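Local coordinates for putative oxidoreductase (Yersinia pestis, PDB 3KUX), which probably catalyses an NAD(P)-dependent oxidation or reduction, as a putative two-domain oxidoreductase with an N-terminal Rossmann fold, its substrate not being established, at residues P195-D201 against H216-P222; A84-A89 against A109-A114. The contacts are given in a common frame with arbitrary orientation. Numbering follows the deposited sequence.

Contact 1. Residues P195-D201 against H216-P222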
ATOM      1  N   PRO A 195     -15.260  -3.397  -9.921  1.00 12.53           N
ATOM      2  CA  PRO A 195     -16.140  -4.540 -10.119  1.00 12.98           C
ATOM      3  C   PRO A 195     -17.595  -4.088 -10.202  1.00 12.47           C
ATOM      4  O   PRO A 195     -17.876  -2.902 -10.047  1.00 11.46           O
ATOM      5  CB  PRO A 195     -15.920  -5.362  -8.850  1.00 12.24           C
ATOM      6  CG  PRO A 195     -15.598  -4.344  -7.810  1.00 12.34           C
ATOM      7  CD  PRO A 195     -14.857  -3.237  -8.514  1.00 11.84           C
ATOM      8  N   GLU A 196     -18.506  -5.023 -10.452  1.00 12.03           N
ATOM      9  CA  GLU A 196     -19.932  -4.719 -10.418  1.00 11.38           C
ATOM     10  C   GLU A 196     -20.478  -4.930  -9.007  1.00  9.51           C
ATOM     11  O   GLU A 196     -21.260  -4.123  -8.507  1.00  9.35           O
ATOM     12  CB  GLU A 196     -20.696  -5.569 -11.435  1.00 11.92           C
ATOM     13  CG  GLU A 196     -20.363  -5.242 -12.889  1.00 21.10           C
ATOM     14  CD  GLU A 196     -21.295  -5.927 -13.885  1.00 33.11           C
ATOM     15  OE1 GLU A 196     -21.470  -7.164 -13.791  1.00 33.51           O
ATOM     16  OE2 GLU A 196     -21.848  -5.225 -14.767  1.00 34.51           O
ATOM     17  N   THR A 197     -20.049  -6.008  -8.361  1.00  7.49           N
ATOM     18  CA  THR A 197     -20.431  -6.268  -6.985  1.00  6.66           C
ATOM     19  C   THR A 197     -19.239  -6.691  -6.140  1.00  6.83           C
ATOM     20  O   THR A 197     -18.294  -7.296  -6.641  1.00  7.64           O
ATOM     21  CB  THR A 197     -21.485  -7.375  -6.895  1.00  7.51           C
ATOM     22  OG1 THR A 197     -20.915  -8.615  -7.331  1.00  8.58           O
ATOM     23  CG2 THR A 197     -22.681  -7.035  -7.758  1.00  9.68           C
ATOM     24  N   LEU A 198     -19.304  -6.375  -4.850  1.00  7.56           N
ATOM     25  CA  LEU A 198     -18.312  -6.833  -3.879  1.00  6.00           C
ATOM     26  C   LEU A 198     -18.993  -7.673  -2.808  1.00  6.03           C
ATOM     27  O   LEU A 198     -19.927  -7.212  -2.158  1.00  4.60           O
ATOM     28  CB  LEU A 198     -17.622  -5.636  -3.225  1.00  5.20           C
ATOM     29  CG  LEU A 198     -16.775  -5.968  -2.000  1.00  4.79           C
ATOM     30  CD1 LEU A 198     -15.521  -6.710  -2.417  1.00  9.54           C
ATOM     31  CD2 LEU A 198     -16.414  -4.711  -1.244  1.00 11.21           C
ATOM     32  N   ASN A 199     -18.532  -8.909  -2.628  1.00  8.43           N
ATOM     33  CA  ASN A 199     -19.077  -9.787  -1.594  1.00  8.24           C
ATOM     34  C   ASN A 199     -18.008 -10.209  -0.598  1.00  8.84           C
ATOM     35  O   ASN A 199     -17.081 -10.941  -0.947  1.00 11.87           O
ATOM     36  CB  ASN A 199     -19.700 -11.028  -2.219  1.00  8.56           C
ATOM     37  CG  ASN A 199     -20.537 -11.823  -1.228  1.00 14.37           C
ATOM     38  OD1 ASN A 199     -20.722 -11.416  -0.081  1.00 22.05           O
ATOM     39  ND2 ASN A 199     -21.053 -12.960  -1.672  1.00 14.28           N
ATOM     40  N   VAL A 200     -18.136  -9.764   0.645  1.00  7.40           N
ATOM     41  CA  VAL A 200     -17.091 -10.028   1.626  1.00  7.47           C
ATOM     42  C   VAL A 200     -17.559 -10.868   2.798  1.00  8.53           C
ATOM     43  O   VAL A 200     -18.637 -10.654   3.347  1.00 10.40           O
ATOM     44  CB  VAL A 200     -16.471  -8.727   2.153  1.00  7.73           C
ATOM     45  CG1 VAL A 200     -15.500  -9.028   3.284  1.00  3.70           C
ATOM     46  CG2 VAL A 200     -15.774  -7.982   1.015  1.00  6.56           C
ATOM     47  N   ASP A 201     -16.733 -11.832   3.175  1.00  9.40           N
ATOM     48  CA  ASP A 201     -17.024 -12.682   4.315  1.00 10.53           C
ATOM     49  C   ASP A 201     -15.931 -12.498   5.355  1.00 10.62           C
ATOM     50  O   ASP A 201     -14.817 -12.996   5.183  1.00 14.03           O
ATOM     51  CB  ASP A 201     -17.100 -14.149   3.879  1.00 10.73           C
ATOM     52  CG  ASP A 201     -17.129 -15.113   5.060  1.00 14.19           C
ATOM     53  OD1 ASP A 201     -16.513 -16.197   4.951  1.00 16.75           O
ATOM     54  OD2 ASP A 201     -17.767 -14.790   6.091  1.00  9.81           O
ATOM     55  N   HIS A 216     -12.538 -13.184   3.176  1.00  6.74           N
ATOM     56  CA  HIS A 216     -12.599 -13.776   1.847  1.00  7.07           C
ATOM     57  C   HIS A 216     -13.507 -12.909   0.983  1.00  6.91           C
ATOM     58  O   HIS A 216     -14.725 -12.905   1.161  1.00  8.71           O
ATOM     59  CB  HIS A 216     -13.143 -15.202   1.956  1.00  7.22           C
ATOM     60  CG  HIS A 216     -13.048 -15.993   0.691  1.00  6.30           C
ATOM     61  ND1 HIS A 216     -14.143 -16.264  -0.100  1.00  8.38           N
ATOM     62  CD2 HIS A 216     -11.993 -16.595   0.092  1.00  8.65           C
ATOM     63  CE1 HIS A 216     -13.765 -16.988  -1.139  1.00  9.31           C
ATOM     64  NE2 HIS A 216     -12.464 -17.202  -1.048  1.00  8.47           N
ATOM     65  N   ALA A 217     -12.914 -12.150   0.064  1.00  6.55           N
ATOM     66  CA  ALA A 217     -13.675 -11.199  -0.750  1.00  3.37           C
ATOM     67  C   ALA A 217     -13.765 -11.637  -2.194  1.00  3.56           C
ATOM     68  O   ALA A 217     -12.777 -12.069  -2.781  1.00  3.98           O
ATOM     69  CB  ALA A 217     -13.056  -9.819  -0.674  1.00  3.63           C
ATOM     70  N   VAL A 218     -14.955 -11.510  -2.768  1.00  4.07           N
ATOM     71  CA  VAL A 218     -15.161 -11.799  -4.177  1.00  4.70           C
ATOM     72  C   VAL A 218     -15.628 -10.544  -4.905  1.00  6.47           C
ATOM     73  O   VAL A 218     -16.682  -9.989  -4.587  1.00  9.04           O
ATOM     74  CB  VAL A 218     -16.213 -12.904  -4.370  1.00  5.70           C
ATOM     75  CG1 VAL A 218     -16.500 -13.113  -5.848  1.00  5.61           C
ATOM     76  CG2 VAL A 218     -15.755 -14.197  -3.716  1.00  2.00           C
ATOM     77  N   LEU A 219     -14.832 -10.094  -5.872  1.00  7.71           N
ATOM     78  CA  LEU A 219     -15.198  -8.962  -6.725  1.00  6.02           C
ATOM     79  C   LEU A 219     -15.633  -9.491  -8.078  1.00  7.70           C
ATOM     80  O   LEU A 219     -14.901 -10.244  -8.722  1.00  8.38           O
ATOM     81  CB  LEU A 219     -14.024  -8.001  -6.896  1.00  3.94           C
ATOM     82  CG  LEU A 219     -13.586  -7.205  -5.665  1.00  5.24           C
ATOM     83  CD1 LEU A 219     -13.117  -8.138  -4.551  1.00  6.48           C
ATOM     84  CD2 LEU A 219     -12.494  -6.212  -6.025  1.00  2.00           C
ATOM     85  N   SER A 220     -16.824  -9.092  -8.509  1.00 10.15           N
ATOM     86  CA  SER A 220     -17.430  -9.658  -9.711  1.00 12.31           C
ATOM     87  C   SER A 220     -17.407  -8.711 -10.923  1.00 12.76           C
ATOM     88  O   SER A 220     -17.804  -7.545 -10.831  1.00 12.70           O
ATOM     89  CB  SER A 220     -18.862 -10.109  -9.405  1.00 10.49           C
ATOM     90  OG  SER A 220     -19.287 -11.090 -10.334  1.00 14.97           O
ATOM     91  N   TYR A 221     -16.939  -9.230 -12.056  1.00 12.29           N
ATOM     92  CA  TYR A 221     -16.907  -8.481 -13.313  1.00 11.10           C
ATOM     93  C   TYR A 221     -17.581  -9.283 -14.432  1.00 11.68           C
ATOM     94  O   TYR A 221     -17.642 -10.511 -14.376  1.00 14.78           O
ATOM     95  CB  TYR A 221     -15.466  -8.214 -13.749  1.00  9.11           C
ATOM     96  CG  TYR A 221     -14.581  -7.485 -12.766  1.00  7.99           C
ATOM     97  CD1 TYR A 221     -14.207  -6.166 -12.991  1.00  8.20           C
ATOM     98  CD2 TYR A 221     -14.086  -8.123 -11.639  1.00  7.00           C
ATOM     99  CE1 TYR A 221     -13.385  -5.495 -12.108  1.00  8.79           C
ATOM    100  CE2 TYR A 221     -13.257  -7.464 -10.749  1.00  3.92           C
ATOM    101  CZ  TYR A 221     -12.912  -6.149 -10.989  1.00 11.92           C
ATOM    102  OH  TYR A 221     -12.093  -5.485 -10.109  1.00 13.06           O
ATOM    103  N   PRO A 222     -18.071  -8.591 -15.468  1.00 11.46           N
ATOM    104  CA  PRO A 222     -18.523  -9.314 -16.645  1.00 10.46           C
ATOM    105  C   PRO A 222     -17.440 -10.279 -17.130  1.00 10.83           C
ATOM    106  O   PRO A 222     -16.385  -9.847 -17.599  1.00 12.70           O
ATOM    107  CB  PRO A 222     -18.725  -8.202 -17.678  1.00  9.10           C
ATOM    108  CG  PRO A 222     -18.998  -6.985 -16.876  1.00  8.43           C
ATOM    109  CD  PRO A 222     -18.191  -7.129 -15.625  1.00 11.64           C
TER
HETATM  110  O   HOH W   1     -19.253  -9.851  -5.862  1.00 15.91           O
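Leu198 and Leu219 form the apolar centre: as a non-hydrogen-bonded pair their CA atoms lie 4.7 Å apart, and Leu198 CD1 comes to 3.5 Å from Leu219 CD1. On the same face Val200 CG2 rests 3.7 Å from Ala217 CB. Leu219 and Val200 lean on helix 176-192, and Leu198 also touches Leu335 of helix 323-342. Just before the first strand, Pro195 lies over one face of the Tyr221 ring, with Pro195 CA 3.7 Å from the ring centroid, a CH-pi contact, while the phenol OH bonds to Gly193 O.

Moving outward, the backbones are joined in antiparallel fashion. Asn199 and Val218 exchange two hydrogen bonds, Asn199 N to Val218 O and Val218 N to Asn199 O, both 2.9 Å; Asp201 and His216 repeat the pattern at 3.0 Å for Asp201 N to His216 O and for His216 N to Asp201 O. Ser220 N donates to Thr197 O at 3.0 Å, and at the open end of the hairpin Glu196 N donates to Ser220 O at 2.6 Å. On the more exposed face, with Thr197, Asn199, Val218 and Ser220, a water donates to Val218 O at 2.9 Å and lies 2.5 Å from Thr197 OG1. The pair is a beta hairpin with a long connection, within the large mixed sheet of the C-terminal alpha/beta domain.

Contact 2. Residues A84-A89 against A109-A114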
ATOM      1  N   ALA A  84      -3.211  16.205   8.840  1.00 23.56           N
ATOM      2  CA  ALA A  84      -3.320  16.469   7.412  1.00 24.12           C
ATOM      3  C   ALA A  84      -3.841  17.882   7.145  1.00 24.85           C
ATOM      4  O   ALA A  84      -3.230  18.642   6.397  1.00 25.08           O
ATOM      5  CB  ALA A  84      -4.206  15.431   6.742  1.00 23.48           C
ATOM      6  N   GLN A  85      -4.965  18.233   7.760  1.00 26.03           N
ATOM      7  CA  GLN A  85      -5.515  19.576   7.611  1.00 27.82           C
ATOM      8  C   GLN A  85      -4.477  20.625   7.981  1.00 27.85           C
ATOM      9  O   GLN A  85      -4.149  21.498   7.177  1.00 27.95           O
ATOM     10  CB  GLN A  85      -6.769  19.751   8.467  1.00 27.78           C
ATOM     11  CG  GLN A  85      -8.019  19.135   7.862  1.00 34.18           C
ATOM     12  CD  GLN A  85      -8.677  20.034   6.832  1.00 39.42           C
ATOM     13  OE1 GLN A  85      -8.848  19.653   5.671  1.00 42.17           O
ATOM     14  NE2 GLN A  85      -9.052  21.235   7.251  1.00 40.12           N
ATOM     15  N   SER A  86      -3.961  20.536   9.201  1.00 28.32           N
ATOM     16  CA  SER A  86      -2.947  21.472   9.663  1.00 28.76           C
ATOM     17  C   SER A  86      -1.851  21.634   8.612  1.00 30.03           C
ATOM     18  O   SER A  86      -1.393  22.745   8.344  1.00 30.24           O
ATOM     19  CB  SER A  86      -2.338  21.000  10.987  1.00 28.99           C
ATOM     20  OG  SER A  86      -3.287  21.028  12.040  1.00 22.08           O
ATOM     21  N   ALA A  87      -1.443  20.516   8.017  1.00 30.78           N
ATOM     22  CA  ALA A  87      -0.352  20.509   7.044  1.00 31.77           C
ATOM     23  C   ALA A  87      -0.714  21.260   5.768  1.00 31.92           C
ATOM     24  O   ALA A  87       0.057  22.092   5.286  1.00 33.19           O
ATOM     25  CB  ALA A  87       0.062  19.085   6.724  1.00 31.35           C
ATOM     26  N   LEU A  88      -1.884  20.957   5.219  1.00 31.67           N
ATOM     27  CA  LEU A  88      -2.359  21.631   4.019  1.00 31.16           C
ATOM     28  C   LEU A  88      -2.577  23.112   4.293  1.00 31.64           C
ATOM     29  O   LEU A  88      -2.346  23.953   3.424  1.00 32.27           O
ATOM     30  CB  LEU A  88      -3.654  20.991   3.519  1.00 30.61           C
ATOM     31  CG  LEU A  88      -3.540  19.581   2.936  1.00 26.18           C
ATOM     32  CD1 LEU A  88      -4.920  19.029   2.621  1.00 25.81           C
ATOM     33  CD2 LEU A  88      -2.666  19.589   1.698  1.00 20.51           C
ATOM     34  N   ALA A  89      -3.022  23.427   5.504  1.00 31.96           N
ATOM     35  CA  ALA A  89      -3.200  24.813   5.910  1.00 32.08           C
ATOM     36  C   ALA A  89      -1.856  25.526   5.881  1.00 32.53           C
ATOM     37  O   ALA A  89      -1.744  26.642   5.372  1.00 33.43           O
ATOM     38  CB  ALA A  89      -3.812  24.888   7.298  1.00 31.58           C
ATOM     39  N   ALA A 109     -12.649  15.772   2.129  1.00 25.54           N
ATOM     40  CA  ALA A 109     -12.339  17.119   2.585  1.00 25.50           C
ATOM     41  C   ALA A 109     -10.886  17.456   2.266  1.00 25.46           C
ATOM     42  O   ALA A 109     -10.592  18.516   1.709  1.00 26.12           O
ATOM     43  CB  ALA A 109     -12.606  17.247   4.076  1.00 25.71           C
ATOM     44  N   LEU A 110      -9.982  16.544   2.615  1.00 23.76           N
ATOM     45  CA  LEU A 110      -8.564  16.711   2.307  1.00 23.64           C
ATOM     46  C   LEU A 110      -8.326  16.782   0.802  1.00 23.39           C
ATOM     47  O   LEU A 110      -7.543  17.602   0.328  1.00 22.21           O
ATOM     48  CB  LEU A 110      -7.753  15.565   2.907  1.00 22.58           C
ATOM     49  CG  LEU A 110      -7.780  15.430   4.427  1.00 21.58           C
ATOM     50  CD1 LEU A 110      -7.012  14.187   4.856  1.00 19.71           C
ATOM     51  CD2 LEU A 110      -7.214  16.680   5.087  1.00 18.92           C
ATOM     52  N   LYS A 111      -9.005  15.912   0.061  1.00 25.27           N
ATOM     53  CA  LYS A 111      -8.929  15.889  -1.395  1.00 26.83           C
ATOM     54  C   LYS A 111      -9.278  17.254  -1.988  1.00 29.00           C
ATOM     55  O   LYS A 111      -8.674  17.682  -2.975  1.00 29.87           O
ATOM     56  CB  LYS A 111      -9.862  14.805  -1.946  1.00 27.25           C
ATOM     57  CG  LYS A 111     -10.245  14.956  -3.414  1.00 30.55           C
ATOM     58  CD  LYS A 111      -9.052  14.731  -4.331  1.00 38.03           C
ATOM     59  CE  LYS A 111      -9.431  14.896  -5.802  1.00 41.35           C
ATOM     60  NZ  LYS A 111      -9.672  16.319  -6.178  1.00 38.91           N
ATOM     61  N   GLU A 112     -10.250  17.931  -1.381  1.00 29.76           N
ATOM     62  CA  GLU A 112     -10.689  19.242  -1.848  1.00 31.22           C
ATOM     63  C   GLU A 112      -9.779  20.355  -1.336  1.00 31.38           C
ATOM     64  O   GLU A 112      -9.281  21.175  -2.109  1.00 31.05           O
ATOM     65  CB  GLU A 112     -12.120  19.518  -1.392  1.00 32.03           C
ATOM     66  CG  GLU A 112     -13.163  18.576  -1.961  1.00 36.62           C
ATOM     67  CD  GLU A 112     -14.543  18.841  -1.390  1.00 43.62           C
ATOM     68  OE1 GLU A 112     -14.749  19.932  -0.815  1.00 42.15           O
ATOM     69  OE2 GLU A 112     -15.421  17.959  -1.509  1.00 49.75           O
ATOM     70  N   HIS A 113      -9.580  20.386  -0.025  1.00 31.11           N
ATOM     71  CA  HIS A 113      -8.732  21.391   0.597  1.00 31.11           C
ATOM     72  C   HIS A 113      -7.355  21.406  -0.068  1.00 32.00           C
ATOM     73  O   HIS A 113      -6.787  22.469  -0.321  1.00 31.54           O
ATOM     74  CB  HIS A 113      -8.631  21.118   2.101  1.00 30.71           C
ATOM     75  CG  HIS A 113      -7.671  22.010   2.823  1.00 32.63           C
ATOM     76  ND1 HIS A 113      -7.251  21.757   4.112  1.00 34.87           N
ATOM     77  CD2 HIS A 113      -7.034  23.141   2.437  1.00 34.40           C
ATOM     78  CE1 HIS A 113      -6.409  22.700   4.493  1.00 33.79           C
ATOM     79  NE2 HIS A 113      -6.257  23.551   3.494  1.00 33.72           N
ATOM     80  N   ALA A 114      -6.837  20.219  -0.370  1.00 33.24           N
ATOM     81  CA  ALA A 114      -5.528  20.085  -1.002  1.00 33.30           C
ATOM     82  C   ALA A 114      -5.568  20.481  -2.472  1.00 34.01           C
ATOM     83  O   ALA A 114      -4.554  20.869  -3.050  1.00 33.20           O
ATOM     84  CB  ALA A 114      -5.015  18.666  -0.856  1.00 31.91           C
TER
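Leu88 is the main bump here. Its side chain projects from helix 80-89 into a hollow of helix 104-116 formed by Leu110, His113 and Ala114: Leu88 CD1 reaches 3.5 Å from Ala114 CB and 4.1 Å from Leu110 CD2, and Leu88 CB lies over the imidazole face, 3.7 Å from the His113 ring centroid, a CH-pi contact. The small Ala84 leaves room one turn earlier, and Leu110 fills it, with Leu110 CD1 3.6 Å from Ala84 CB. His113 reaches back across the gap between Gln85 and Leu88, where His113 ND1 donates to Gln85 OE1 at 3.1 Å, closing the outer side of the groove. The segment axes run almost parallel, 5° apart and 10.2 Å at closest approach. Underneath, Leu88 meets Val94 of strand 93-96, and Leu110 and Ala114 meet Leu121 of strand 121-123. Two neighbouring helices laid side by side on one face of a parallel sheet, linked through strand 93-96, are characteristic of the beta-alpha-beta crossovers of a Rossmann fold.

Overall arrangement
The two contacts belong to different halves of the chain and do not touch: their centres are 32 Å apart and their nearest atoms about 19 Å. Contact 2 comes first in the sequence, and each contact lies within its own family region. Residues 84-89 and 109-114 pack helices against the parallel sheet of the NAD-binding Rossmann domain, whereas 195-201 and 216-222 are adjacent strands of the mixed sheet in the C-terminal domain. Helix 323-342 reaches both neighbourhoods: its Ala323, Thr324 and Ile327 meet Lys111, and its Leu335 and Ser339 meet Leu198 and Asn199 of 195-201. As in relatives, the active site probably lies between the domains; neither contact includes a ligand.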